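Local atomic coordinates of succinate-semialdehyde dehydrogenase (Streptococcus pyogenes MGAS1882, PDB entry 4OGD), a protein that oxidises succinic semialdehyde to succinate with NADP+ as the cofactor, as an enzyme of the aldehyde dehydrogenase family. Residues L14-D18 and P161-Q165; L302-A308 and H340-P344; V314-L320 and Q359-V365. All coordinates share one frame; numbering follows the deposited sequence.

Interaction 1: L14-D18 and P161-Q165; sequences LHTFD and PRSAQ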
loop_
_atom_site.group_PDB
_atom_site.type_symbol
_atom_site.label_atom_id
_atom_site.label_comp_id
_atom_site.label_asym_id
_atom_site.label_seq_id
_atom_site.Cartn_x
_atom_site.Cartn_y
_atom_site.Cartn_z
ATOM N N LEU A 14 4.606 38.380 -1.336
ATOM C CA LEU A 14 3.603 38.696 -2.348
ATOM C C LEU A 14 2.184 38.420 -1.861
ATOM O O LEU A 14 1.251 39.142 -2.206
ATOM C CB LEU A 14 3.868 37.917 -3.638
ATOM C CG LEU A 14 5.269 38.050 -4.238
ATOM C CD1 LEU A 14 5.369 37.355 -5.594
ATOM C CD2 LEU A 14 5.664 39.515 -4.357
ATOM N N HIS A 15 2.025 37.358 -1.078
ATOM C CA HIS A 15 0.716 36.975 -0.555
ATOM C C HIS A 15 0.848 36.435 0.869
ATOM O O HIS A 15 1.848 35.799 1.224
ATOM C CB HIS A 15 0.073 35.874 -1.412
ATOM C CG HIS A 15 -0.056 36.199 -2.869
ATOM N ND1 HIS A 15 -0.924 37.155 -3.352
ATOM C CD2 HIS A 15 0.536 35.647 -3.956
ATOM C CE1 HIS A 15 -0.836 37.202 -4.670
ATOM N NE2 HIS A 15 0.043 36.296 -5.062
ATOM N N THR A 16 -0.175 36.667 1.682
ATOM C CA THR A 16 -0.272 36.005 2.978
ATOM C C THR A 16 -1.682 35.448 3.120
ATOM O O THR A 16 -2.653 36.098 2.738
ATOM C CB THR A 16 0.071 36.942 4.151
ATOM O OG1 THR A 16 1.425 37.398 4.019
ATOM C CG2 THR A 16 -0.066 36.205 5.477
ATOM N N PHE A 17 -1.788 34.229 3.638
ATOM C CA PHE A 17 -3.067 33.540 3.684
ATOM C C PHE A 17 -3.449 33.221 5.119
ATOM O O PHE A 17 -2.584 32.977 5.963
ATOM C CB PHE A 17 -3.009 32.261 2.842
ATOM C CG PHE A 17 -2.646 32.506 1.405
ATOM C CD1 PHE A 17 -1.329 32.714 1.038
ATOM C CD2 PHE A 17 -3.623 32.548 0.425
ATOM C CE1 PHE A 17 -0.989 32.948 -0.275
ATOM C CE2 PHE A 17 -3.281 32.779 -0.895
ATOM C CZ PHE A 17 -1.966 32.978 -1.239
ATOM N N ASP A 18 -4.747 33.246 5.397
ATOM C CA ASP A 18 -5.238 32.926 6.729
ATOM C C ASP A 18 -5.328 31.426 6.914
ATOM O O ASP A 18 -5.644 30.691 5.977
ATOM C CB ASP A 18 -6.611 33.548 6.956
ATOM C CG ASP A 18 -6.577 35.057 6.894
ATOM O OD1 ASP A 18 -5.648 35.656 7.480
ATOM O OD2 ASP A 18 -7.476 35.637 6.252
ATOM N N PRO A 161 1.476 28.568 -1.199
ATOM C CA PRO A 161 0.049 28.654 -0.888
ATOM C C PRO A 161 -0.791 29.203 -2.039
ATOM O O PRO A 161 -1.958 28.845 -2.125
ATOM C CB PRO A 161 0.014 29.601 0.313
ATOM C CG PRO A 161 1.216 30.478 0.126
ATOM C CD PRO A 161 2.258 29.630 -0.535
ATOM N N ARG A 162 -0.233 30.048 -2.902
ATOM C CA ARG A 162 -1.016 30.525 -4.044
ATOM C C ARG A 162 -1.233 29.405 -5.062
ATOM O O ARG A 162 -2.318 29.279 -5.631
ATOM C CB ARG A 162 -0.368 31.745 -4.706
ATOM C CG ARG A 162 -1.162 32.304 -5.881
ATOM C CD ARG A 162 -2.565 32.774 -5.514
ATOM N NE ARG A 162 -3.231 33.255 -6.720
ATOM C CZ ARG A 162 -4.465 32.934 -7.092
ATOM N NH1 ARG A 162 -5.219 32.150 -6.335
ATOM N NH2 ARG A 162 -4.952 33.418 -8.229
ATOM N N SER A 163 -0.211 28.577 -5.266
ATOM C CA SER A 163 -0.357 27.405 -6.129
ATOM C C SER A 163 -1.492 26.529 -5.603
ATOM O O SER A 163 -2.366 26.101 -6.360
ATOM C CB SER A 163 0.951 26.606 -6.195
ATOM O OG SER A 163 2.026 27.389 -6.714
ATOM N N ALA A 164 -1.491 26.291 -4.293
ATOM C CA ALA A 164 -2.465 25.401 -3.672
ATOM C C ALA A 164 -3.864 25.974 -3.760
ATOM O O ALA A 164 -4.819 25.274 -4.094
ATOM C CB ALA A 164 -2.097 25.164 -2.216
ATOM N N GLN A 165 -3.990 27.253 -3.429
ATOM C CA GLN A 165 -5.291 27.904 -3.461
ATOM C C GLN A 165 -5.854 27.964 -4.881
ATOM O O GLN A 165 -7.033 27.681 -5.106
ATOM C CB GLN A 165 -5.161 29.316 -2.897
ATOM C CG GLN A 165 -6.404 30.169 -3.087
ATOM C CD GLN A 165 -6.164 31.615 -2.710
ATOM O OE1 GLN A 165 -5.441 32.344 -3.401
ATOM N NE2 GLN A 165 -6.766 32.039 -1.603
#
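One face of the F17 ring lies over the backbone carbonyl carbon of P161, while the pyrrolidine meets the ring's CD1/CE1 side: this is the tight half of the contact. F17 CE1 comes within 3.3 Å of P161 CG, the two side chains crossing at about a right angle. At the ring's rim, near its plane, stands the amide of Q165, with F17 CE2 3.3 Å from Q165 OE1 and the amide plane steeply turned against the ring. R162 lends its backbone N and its CB, 4.0 Å from F17 CZ, while F185 meets the same phenyl ring from outside the two segments.

The other half is loose. H15 CD2 gets no closer than 4.1 Å to R162 CB, and both residues are partly exposed. R162 turns its chain sharply at chi2 (60°), which carries the guanidinium past the histidine and back over the helix. R162 NH1 makes a weak bond to Q165 OE1 (2.9 Å), but its stronger partner is E169, in a salt bridge.

The contact joins the N-terminal hairpin, bulged where L14 and H15 both face T5, to the first turn of helix 161-173, the crossover between parallel strands 152-155 and 181-183 of the Rossmann-type sheet. With R162 paired to E169 on its own helix and no polar bond between the segments, the hairpin is probably held here chiefly by the fit around F17.

Interaction 2: L302-A308 and H340-P344; sequences LAPLSSA and HFVMP
A first torsion of -46° keeps CG of H340 beside its own backbone N and lays the imidazole over the link between S307 and A308. In F341 the value is -73°; although its CB leaves the backbone away from 302-308, the ring folds back onto P304. The outcome is two flat groups, each covered on one face by the opposing segment. Over the centre of the imidazole sits A308 N, 3.4 Å from H340 CE1, while S307 C lies nearer its rim and L305 O comes to its edge. P304 makes a CH-pi contact with the phenyl ring: CB stands 3.7 Å from the F341 centroid, almost on the ring normal, and L302 O lies in plane at the edge.

S307 is the N-cap of helix 308-323, its OG bonded to A310 N. H340 thus packs against the positive end of a helix, which would probably disfavour a protonated imidazole. The helix leads into strand 327-330, an outermost strand, within this chain, of the seven-stranded mixed sheet, and the chain returns through 340-344 into the antiparallel strand 345-348, so the contact brings together the approaches to the helix and to the second strand.

Backbone groups tie the obliquely opposed segments together. L305 N donates to H340 O at 2.8 Å, well above the carbonyl plane and with an N-H...O angle of 150°. One water donates to A303 O (2.8 Å) and accepts from V342 N (2.8 Å). Apolar contacts extend the interface: L305 CD1 rests 3.7 Å from V342 CG2, and L302 CD2 touches the P344 ring at CD, 3.5 Å away.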
loop_
_atom_site.group_PDB
_atom_site.type_symbol
_atom_site.label_atom_id
_atom_site.label_comp_id
_atom_site.label_asym_id
_atom_site.label_seq_id
_atom_site.Cartn_x
_atom_site.Cartn_y
_atom_site.Cartn_z
ATOM N N LEU A 302 19.233 29.194 -14.901
ATOM C CA LEU A 302 19.341 28.657 -13.544
ATOM C C LEU A 302 18.537 29.513 -12.569
ATOM O O LEU A 302 18.809 30.706 -12.402
ATOM C CB LEU A 302 20.802 28.550 -13.086
ATOM C CG LEU A 302 20.959 27.863 -11.724
ATOM C CD1 LEU A 302 20.603 26.381 -11.818
ATOM C CD2 LEU A 302 22.361 28.040 -11.183
ATOM N N ALA A 303 17.545 28.896 -11.930
ATOM C CA ALA A 303 16.660 29.575 -10.991
ATOM C C ALA A 303 17.287 29.662 -9.601
ATOM O O ALA A 303 18.202 28.901 -9.281
ATOM C CB ALA A 303 15.312 28.830 -10.919
ATOM N N PRO A 304 16.810 30.608 -8.773
ATOM C CA PRO A 304 17.195 30.573 -7.360
ATOM C C PRO A 304 16.519 29.375 -6.708
ATOM O O PRO A 304 15.498 28.909 -7.230
ATOM C CB PRO A 304 16.591 31.862 -6.805
ATOM C CG PRO A 304 15.386 32.111 -7.682
ATOM C CD PRO A 304 15.797 31.648 -9.053
ATOM N N LEU A 305 17.057 28.887 -5.595
ATOM C CA LEU A 305 16.388 27.819 -4.857
ATOM C C LEU A 305 15.111 28.347 -4.206
ATOM O O LEU A 305 14.888 29.560 -4.145
ATOM C CB LEU A 305 17.320 27.188 -3.821
ATOM C CG LEU A 305 18.638 26.601 -4.336
ATOM C CD1 LEU A 305 19.290 25.726 -3.262
ATOM C CD2 LEU A 305 18.440 25.815 -5.614
ATOM N N SER A 306 14.282 27.440 -3.697
ATOM C CA SER A 306 12.916 27.787 -3.303
ATOM C C SER A 306 12.756 28.554 -1.990
ATOM O O SER A 306 11.692 29.129 -1.741
ATOM C CB SER A 306 12.053 26.526 -3.250
ATOM O OG SER A 306 12.512 25.668 -2.224
ATOM N N SER A 307 13.785 28.560 -1.144
ATOM C CA SER A 307 13.713 29.295 0.120
ATOM C C SER A 307 15.108 29.595 0.648
ATOM O O SER A 307 16.088 29.028 0.182
ATOM C CB SER A 307 12.920 28.507 1.170
ATOM O OG SER A 307 13.651 27.374 1.626
ATOM N N ALA A 308 15.195 30.481 1.633
ATOM C CA ALA A 308 16.481 30.776 2.250
ATOM C C ALA A 308 17.024 29.535 2.947
ATOM O O ALA A 308 18.227 29.266 2.896
ATOM C CB ALA A 308 16.345 31.924 3.234
ATOM N N HIS A 340 17.599 33.453 -3.481
ATOM C CA HIS A 340 18.227 32.293 -2.847
ATOM C C HIS A 340 19.104 31.478 -3.797
ATOM O O HIS A 340 18.919 30.268 -3.951
ATOM C CB HIS A 340 17.153 31.410 -2.216
ATOM C CG HIS A 340 16.139 32.178 -1.427
ATOM N ND1 HIS A 340 16.486 33.013 -0.386
ATOM C CD2 HIS A 340 14.793 32.256 -1.541
ATOM C CE1 HIS A 340 15.394 33.565 0.114
ATOM N NE2 HIS A 340 14.354 33.121 -0.569
ATOM N N PHE A 341 20.083 32.133 -4.413
ATOM C CA PHE A 341 20.909 31.496 -5.439
ATOM C C PHE A 341 22.070 30.647 -4.912
ATOM O O PHE A 341 22.781 31.037 -3.979
ATOM C CB PHE A 341 21.462 32.548 -6.405
ATOM C CG PHE A 341 20.429 33.117 -7.341
ATOM C CD1 PHE A 341 20.059 32.422 -8.479
ATOM C CD2 PHE A 341 19.841 34.346 -7.085
ATOM C CE1 PHE A 341 19.115 32.931 -9.347
ATOM C CE2 PHE A 341 18.888 34.871 -7.947
ATOM C CZ PHE A 341 18.526 34.159 -9.085
ATOM N N VAL A 342 22.259 29.489 -5.539
ATOM C CA VAL A 342 23.426 28.640 -5.324
ATOM C C VAL A 342 24.028 28.363 -6.697
ATOM O O VAL A 342 23.318 27.964 -7.622
ATOM C CB VAL A 342 23.027 27.306 -4.631
ATOM C CG1 VAL A 342 24.221 26.346 -4.542
ATOM C CG2 VAL A 342 22.452 27.577 -3.248
ATOM N N MET A 343 25.326 28.597 -6.867
ATOM C CA MET A 343 25.921 28.353 -8.179
ATOM C C MET A 343 26.127 26.861 -8.404
ATOM O O MET A 343 26.308 26.108 -7.443
ATOM C CB MET A 343 27.236 29.122 -8.369
ATOM C CG MET A 343 28.484 28.400 -7.910
ATOM S SD MET A 343 29.976 29.308 -8.398
ATOM C CE MET A 343 30.175 28.771 -10.091
ATOM N N PRO A 344 26.069 26.425 -9.670
ATOM C CA PRO A 344 26.353 25.026 -9.999
ATOM C C PRO A 344 27.720 24.646 -9.448
ATOM O O PRO A 344 28.695 25.371 -9.641
ATOM C CB PRO A 344 26.361 25.024 -11.525
ATOM C CG PRO A 344 25.457 26.161 -11.895
ATOM C CD PRO A 344 25.749 27.215 -10.871
HETATM O O HOH W 1 20.502 28.821 -7.649
#

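Interaction 3: V314-L320 and Q359-V365; sequences VLDQIKL and QEIFGPV
Q317 NE2 is gripped by two acceptors of the 359-365 loop, one from a side chain and one from the backbone. Its bond to Q359 OE1 is 3.2 Å long and nearly straight (171°); it lies in the carbonyl plane of Q359 and in the amide plane of Q317. The other, from Q317 NE2 to E360 O, is shorter at 3.0 Å and also straight (165°), but here the donor stands well above the carbonyl plane. The opposite end of the amide is engaged too: Q317 OE1 accepts from a water at 2.6 Å, and that water in turn accepts from F362 N at 2.8 Å. Each end having a distinct role, the amide's rotation is fixed. A first torsion of -76° followed by an extended chain carries this group off the helix to the loop, where Q317 OE1 also passes 3.5 Å from I361 CG2.

The loop bears the sequence EIFGP, a familiar aldehyde dehydrogenase motif whose glutamate lies near the nicotinamide ribose in relatives. In this chain E360 OE2 forms a salt bridge with K267, and R255 binds the carbonyls of I361 and V365. Inverse gamma turns centred on F362 and P364 steer the chain from the loop into strand 365-371 of the seven-stranded mixed sheet.

One helical turn before Q317 the contact is mostly apolar. V314 sends its two methyls to different places: CG1 passes V365 CG2 at 4.0 Å, while CG2 rests against the carbonyl oxygen of F362, 3.5 Å away. The approach is close at G363, where no side chain intervenes. I318 completes this buried side, its side chain running obliquely to that of V365 with CD1 3.8 Å from V365 CG2.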
loop_
_atom_site.group_PDB
_atom_site.type_symbol
_atom_site.label_atom_id
_atom_site.label_comp_id
_atom_site.label_asym_id
_atom_site.label_seq_id
_atom_site.Cartn_x
_atom_site.Cartn_y
_atom_site.Cartn_z
ATOM N N VAL A 314 21.659 23.418 1.357
ATOM C CA VAL A 314 22.517 22.984 0.260
ATOM C C VAL A 314 23.966 23.435 0.469
ATOM O O VAL A 314 24.894 22.658 0.273
ATOM C CB VAL A 314 21.996 23.450 -1.117
ATOM C CG1 VAL A 314 23.053 23.231 -2.194
ATOM C CG2 VAL A 314 20.726 22.693 -1.486
ATOM N N LEU A 315 24.153 24.682 0.891
ATOM C CA LEU A 315 25.503 25.185 1.147
ATOM C C LEU A 315 26.168 24.398 2.270
ATOM O O LEU A 315 27.355 24.070 2.183
ATOM C CB LEU A 315 25.485 26.677 1.475
ATOM C CG LEU A 315 25.102 27.605 0.321
ATOM C CD1 LEU A 315 24.997 29.048 0.808
ATOM C CD2 LEU A 315 26.069 27.494 -0.838
ATOM N N ASP A 316 25.401 24.082 3.312
ATOM C CA ASP A 316 25.923 23.278 4.416
ATOM C C ASP A 316 26.318 21.873 3.965
ATOM O O ASP A 316 27.293 21.313 4.467
ATOM C CB ASP A 316 24.918 23.183 5.568
ATOM C CG ASP A 316 24.764 24.488 6.321
ATOM O OD1 ASP A 316 25.598 25.393 6.127
ATOM O OD2 ASP A 316 23.808 24.602 7.114
ATOM N N GLN A 317 25.569 21.297 3.024
ATOM C CA GLN A 317 25.916 19.965 2.533
ATOM C C GLN A 317 27.202 19.958 1.725
ATOM O O GLN A 317 27.999 19.017 1.826
ATOM C CB GLN A 317 24.784 19.371 1.699
ATOM C CG GLN A 317 23.625 18.868 2.526
ATOM C CD GLN A 317 22.513 18.317 1.658
ATOM O OE1 GLN A 317 21.999 19.010 0.779
ATOM N NE2 GLN A 317 22.148 17.062 1.886
ATOM N N ILE A 318 27.395 20.990 0.909
ATOM C CA ILE A 318 28.639 21.139 0.162
ATOM C C ILE A 318 29.798 21.259 1.142
ATOM O O ILE A 318 30.820 20.591 0.999
ATOM C CB ILE A 318 28.612 22.386 -0.743
ATOM C CG1 ILE A 318 27.582 22.203 -1.860
ATOM C CG2 ILE A 318 29.990 22.647 -1.345
ATOM C CD1 ILE A 318 27.224 23.489 -2.592
ATOM N N LYS A 319 29.620 22.108 2.146
ATOM C CA LYS A 319 30.653 22.308 3.164
ATOM C C LYS A 319 30.956 21.017 3.921
ATOM O O LYS A 319 32.123 20.687 4.158
ATOM C CB LYS A 319 30.244 23.408 4.144
ATOM C CG LYS A 319 31.261 23.611 5.266
ATOM C CD LYS A 319 31.100 24.961 5.940
ATOM C CE LYS A 319 32.321 25.288 6.790
ATOM N NZ LYS A 319 32.611 24.200 7.761
ATOM N N LEU A 320 29.903 20.294 4.293
ATOM C CA LEU A 320 30.045 19.001 4.959
ATOM C C LEU A 320 30.860 18.043 4.097
ATOM O O LEU A 320 31.726 17.327 4.602
ATOM C CB LEU A 320 28.668 18.398 5.259
ATOM C CG LEU A 320 28.681 17.102 6.078
ATOM C CD1 LEU A 320 29.236 17.364 7.474
ATOM C CD2 LEU A 320 27.295 16.476 6.158
ATOM N N GLN A 359 23.911 10.973 1.051
ATOM C CA GLN A 359 22.861 11.982 1.252
ATOM C C GLN A 359 22.376 12.592 -0.047
ATOM O O GLN A 359 23.173 12.865 -0.940
ATOM C CB GLN A 359 23.369 13.124 2.135
ATOM C CG GLN A 359 23.548 12.768 3.589
ATOM C CD GLN A 359 23.770 13.990 4.463
ATOM O OE1 GLN A 359 23.379 15.113 4.113
ATOM N NE2 GLN A 359 24.402 13.779 5.610
ATOM N N GLU A 360 21.071 12.834 -0.139
ATOM C CA GLU A 360 20.505 13.563 -1.273
ATOM C C GLU A 360 20.745 15.059 -1.113
ATOM O O GLU A 360 20.388 15.639 -0.083
ATOM C CB GLU A 360 18.997 13.299 -1.361
ATOM C CG GLU A 360 18.278 14.156 -2.391
ATOM C CD GLU A 360 16.783 13.906 -2.414
ATOM O OE1 GLU A 360 16.203 13.691 -1.330
ATOM O OE2 GLU A 360 16.193 13.912 -3.518
ATOM N N ILE A 361 21.353 15.682 -2.124
ATOM C CA ILE A 361 21.516 17.134 -2.154
ATOM C C ILE A 361 20.482 17.741 -3.102
ATOM O O ILE A 361 20.531 17.521 -4.321
ATOM C CB ILE A 361 22.924 17.546 -2.615
ATOM C CG1 ILE A 361 23.998 16.952 -1.701
ATOM C CG2 ILE A 361 23.050 19.068 -2.605
ATOM C CD1 ILE A 361 25.417 17.306 -2.130
ATOM N N PHE A 362 19.547 18.496 -2.536
ATOM C CA PHE A 362 18.427 19.051 -3.300
ATOM C C PHE A 362 18.794 20.429 -3.851
ATOM O O PHE A 362 18.169 21.446 -3.522
ATOM C CB PHE A 362 17.178 19.122 -2.407
ATOM C CG PHE A 362 15.915 18.619 -3.063
ATOM C CD1 PHE A 362 14.820 19.458 -3.230
ATOM C CD2 PHE A 362 15.816 17.300 -3.492
ATOM C CE1 PHE A 362 13.633 18.989 -3.821
ATOM C CE2 PHE A 362 14.650 16.821 -4.082
ATOM C CZ PHE A 362 13.556 17.671 -4.252
ATOM N N GLY A 363 19.819 20.445 -4.693
ATOM C CA GLY A 363 20.305 21.672 -5.304
ATOM C C GLY A 363 21.243 21.346 -6.443
ATOM O O GLY A 363 21.403 20.183 -6.808
ATOM N N PRO A 364 21.881 22.377 -7.019
ATOM C CA PRO A 364 22.646 22.221 -8.259
ATOM C C PRO A 364 24.055 21.714 -8.014
ATOM O O PRO A 364 25.019 22.388 -8.376
ATOM C CB PRO A 364 22.703 23.649 -8.802
ATOM C CG PRO A 364 22.646 24.508 -7.576
ATOM C CD PRO A 364 21.751 23.787 -6.610
ATOM N N VAL A 365 24.167 20.532 -7.415
ATOM C CA VAL A 365 25.461 19.990 -7.038
ATOM C C VAL A 365 25.740 18.687 -7.765
ATOM O O VAL A 365 25.157 17.650 -7.445
ATOM C CB VAL A 365 25.556 19.763 -5.516
ATOM C CG1 VAL A 365 26.935 19.244 -5.143
ATOM C CG2 VAL A 365 25.247 21.053 -4.764
HETATM O O HOH W 2 19.457 19.151 0.206
#

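How the interactions relate
Interaction 1 is a surface contact on the cofactor-binding Rossmann-type part, its centre about 21 Å from that of interaction 2 and 28 Å from that of interaction 3. It relies on aromatic packing with no polar bond between its segments. Interactions 2 and 3 share helix 308-323: one holds the start of the helix, the other its body, and their second segments lead into the adjacent strands 345-348 and 365-371. They touch directly, L305 CD1 packing 3.8 Å from V314 CG2 and V342 O lying 3.5 Å from P364 CG. The buried interaction 2 pairs one backbone bond and a water bridge with ring faces; the partly buried interaction 3 uses a side-chain amide beside an apolar patch.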